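Side-chain contact in neutral ceramidase (Pseudomonas aeruginosa, PDB 2ZWS), which hydrolyses the N-acyl linkage of ceramides to give sphingosine and a free fatty acid, and also runs the reverse synthesis: residues Q68-H71 with L72-A76. Numbering follows the deposited sequence. Where two conformers were deposited one is given.
Sequences QAVH and LKVLA. With FMT (formic acid), chain D.
In one of its two conformers, Leu75 lays its CD1 methyl over one face of the His71 imidazole in a CH-pi contact, 3.6 Å from the ring centroid and 25° off the ring normal. The methyl is displaced toward the rim, 3.4 Å from both CE1 and NE2 of His71. With CG of His71 anti to the backbone N (chi1 178°), the imidazole projects outward from the helix, and the Leu75 side chain reaches back along the helix to cover it; Asn443 also touches this histidine.

Two aliphatic contacts repeat the four-residue spacing. CG of Gln68 meets CD1 of Leu72 at 3.7 Å, the two side chains passing at a slant, and Phe301 of strand 295-303 touches both residues. On another side Val70 and Val74 lie alongside each other, CG1 of the first 4.1 Å from CG2 of the second; Phe123 and Ile130 of helix 120-138 pack on Val70.

Residues 68-76 form the first turns of helix 68-81, the helical link of a beta-alpha-beta unit between parallel strands 55-61 and 91-95. Regular i to i+4 bonds hold the turns: Leu72 N to Gln68 O is nearly straight at 166°, whereas the Lys73 N to Ala69 O bond is longer (3.2 Å) and less straight.

At the helix start, Gln68 N donates to O1 of a formic acid (2.8 Å), probably from the crystallisation liquor, which Ser106 OG and Tyr445 N also bind. Gln68, Ser106 and Tyr445 are inferred substrate-binding residues, so the ligand probably marks part of that site. NE2 of Gln68 is bonded to Val392 O.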
ATOM      1  N   GLN A  68       7.881  -4.532  -8.880  1.00 12.02           N
ATOM      2  CA  GLN A  68       8.488  -4.136 -10.135  1.00 12.33           C
ATOM      3  C   GLN A  68       7.555  -4.334 -11.343  1.00 12.21           C
ATOM      4  O   GLN A  68       7.490  -3.472 -12.227  1.00 12.54           O
ATOM      5  CB  GLN A  68       9.811  -4.858 -10.334  1.00 13.38           C
ATOM      6  CG  GLN A  68      10.529  -4.446 -11.569  1.00 13.95           C
ATOM      7  CD  GLN A  68      12.022  -4.602 -11.389  1.00 14.65           C
ATOM      8  OE1 GLN A  68      12.598  -5.682 -11.656  1.00 15.23           O
ATOM      9  NE2 GLN A  68      12.658  -3.560 -10.856  1.00 14.85           N
ATOM     10  N   ALA A  69       6.824  -5.443 -11.374  1.00 12.37           N
ATOM     11  CA  ALA A  69       5.907  -5.686 -12.503  1.00 11.68           C
ATOM     12  C   ALA A  69       4.845  -4.576 -12.716  1.00 11.97           C
ATOM     13  O   ALA A  69       4.500  -4.209 -13.856  1.00 12.57           O
ATOM     14  CB  ALA A  69       5.235  -7.048 -12.318  1.00 13.16           C
ATOM     15  N   VAL A  70       4.309  -4.071 -11.604  1.00 10.20           N
ATOM     16  CA  VAL A  70       3.358  -2.971 -11.611  1.00 10.63           C
ATOM     17  C   VAL A  70       4.067  -1.714 -12.099  1.00 11.00           C
ATOM     18  O   VAL A  70       3.550  -1.028 -12.976  1.00 11.68           O
ATOM     19  CB  VAL A  70       2.754  -2.798 -10.194  1.00  9.83           C
ATOM     20  CG1 VAL A  70       1.891  -1.523 -10.115  1.00 11.79           C
ATOM     21  CG2 VAL A  70       1.935  -4.056  -9.818  1.00 11.76           C
ATOM     22  N   HIS A  71       5.217  -1.378 -11.507  1.00 10.24           N
ATOM     23  CA  HIS A  71       5.968  -0.187 -11.919  1.00 10.38           C
ATOM     24  C   HIS A  71       6.235  -0.182 -13.424  1.00 11.09           C
ATOM     25  O   HIS A  71       5.942   0.804 -14.119  1.00 11.52           O
ATOM     26  CB  HIS A  71       7.269  -0.165 -11.112  1.00 11.38           C
ATOM     27  CG  HIS A  71       8.180   0.964 -11.449  1.00 10.78           C
ATOM     28  ND1 HIS A  71       9.422   0.755 -12.009  1.00 13.14           N
ATOM     29  CD2 HIS A  71       8.071   2.305 -11.255  1.00 12.20           C
ATOM     30  CE1 HIS A  71      10.029   1.919 -12.173  1.00 13.87           C
ATOM     31  NE2 HIS A  71       9.232   2.872 -11.720  1.00 12.67           N
ATOM     32  N   LEU A  72       6.709  -1.298 -13.949  1.00 11.65           N
ATOM     33  CA  LEU A  72       7.068  -1.374 -15.373  1.00 12.22           C
ATOM     34  C   LEU A  72       5.851  -1.185 -16.276  1.00 12.09           C
ATOM     35  O   LEU A  72       5.942  -0.508 -17.282  1.00 12.83           O
ATOM     36  CB  LEU A  72       7.775  -2.714 -15.675  1.00 12.72           C
ATOM     37  CG  LEU A  72       9.145  -2.879 -15.001  1.00 13.86           C
ATOM     38  CD1 LEU A  72       9.698  -4.313 -15.208  1.00 16.68           C
ATOM     39  CD2 LEU A  72      10.157  -1.830 -15.483  1.00 18.01           C
ATOM     40  N   LYS A  73       4.728  -1.795 -15.908  1.00 11.61           N
ATOM     41  CA  LYS A  73       3.535  -1.741 -16.747  0.50 11.26           C
ATOM     42  C   LYS A  73       2.894  -0.373 -16.643  1.00 12.08           C
ATOM     43  O   LYS A  73       2.427   0.159 -17.644  1.00 12.64           O
ATOM     44  CB  LYS A  73       2.545  -2.854 -16.388  0.50 11.42           C
ATOM     45  CG  LYS A  73       1.312  -2.915 -17.308  0.50 10.56           C
ATOM     46  CD  LYS A  73       1.673  -3.296 -18.767  0.50 10.48           C
ATOM     47  CE  LYS A  73       0.472  -3.869 -19.485  0.50 15.28           C
ATOM     48  NZ  LYS A  73      -0.124  -4.994 -18.690  0.50 17.78           N
ATOM     49  N   VAL A  74       2.871   0.196 -15.437  1.00 11.07           N
ATOM     50  CA  VAL A  74       2.340   1.552 -15.299  1.00 10.67           C
ATOM     51  C   VAL A  74       3.152   2.523 -16.177  1.00 11.23           C
ATOM     52  O   VAL A  74       2.586   3.361 -16.892  1.00 11.88           O
ATOM     53  CB  VAL A  74       2.308   2.009 -13.817  1.00  9.59           C
ATOM     54  CG1 VAL A  74       2.132   3.537 -13.696  1.00 12.14           C
ATOM     55  CG2 VAL A  74       1.196   1.274 -13.038  1.00  9.51           C
ATOM     56  N   LEU A  75       4.472   2.437 -16.147  1.00 12.43           N
ATOM     57  CA  LEU A  75       5.285   3.336 -16.961  0.50 12.91           C
ATOM     58  C   LEU A  75       5.021   3.165 -18.447  1.00 13.54           C
ATOM     59  O   LEU A  75       4.938   4.151 -19.182  1.00 14.05           O
ATOM     60  CB  LEU A  75       6.769   3.154 -16.666  0.50 13.35           C
ATOM     61  CG  LEU A  75       7.198   3.768 -15.347  0.50 13.03           C
ATOM     62  CD1 LEU A  75       8.586   3.262 -14.993  0.50 15.26           C
ATOM     63  CD2 LEU A  75       7.161   5.297 -15.428  0.50 13.22           C
ATOM     64  N   ALA A  76       4.911   1.916 -18.902  1.00 14.17           N
ATOM     65  CA  ALA A  76       4.607   1.684 -20.308  1.00 14.92           C
ATOM     66  C   ALA A  76       3.274   2.313 -20.696  1.00 15.01           C
ATOM     67  O   ALA A  76       3.165   2.933 -21.757  1.00 15.96           O
ATOM     68  CB  ALA A  76       4.595   0.177 -20.603  1.00 15.43           C
TER
HETATM   69  C   FMT D 649       9.187  -7.124  -6.840  1.00 14.68           C
HETATM   70  O1  FMT D 649       9.318  -5.879  -6.938  1.00 13.16           O
HETATM   71  O2  FMT D 649       8.477  -7.814  -7.605  1.00 13.97           O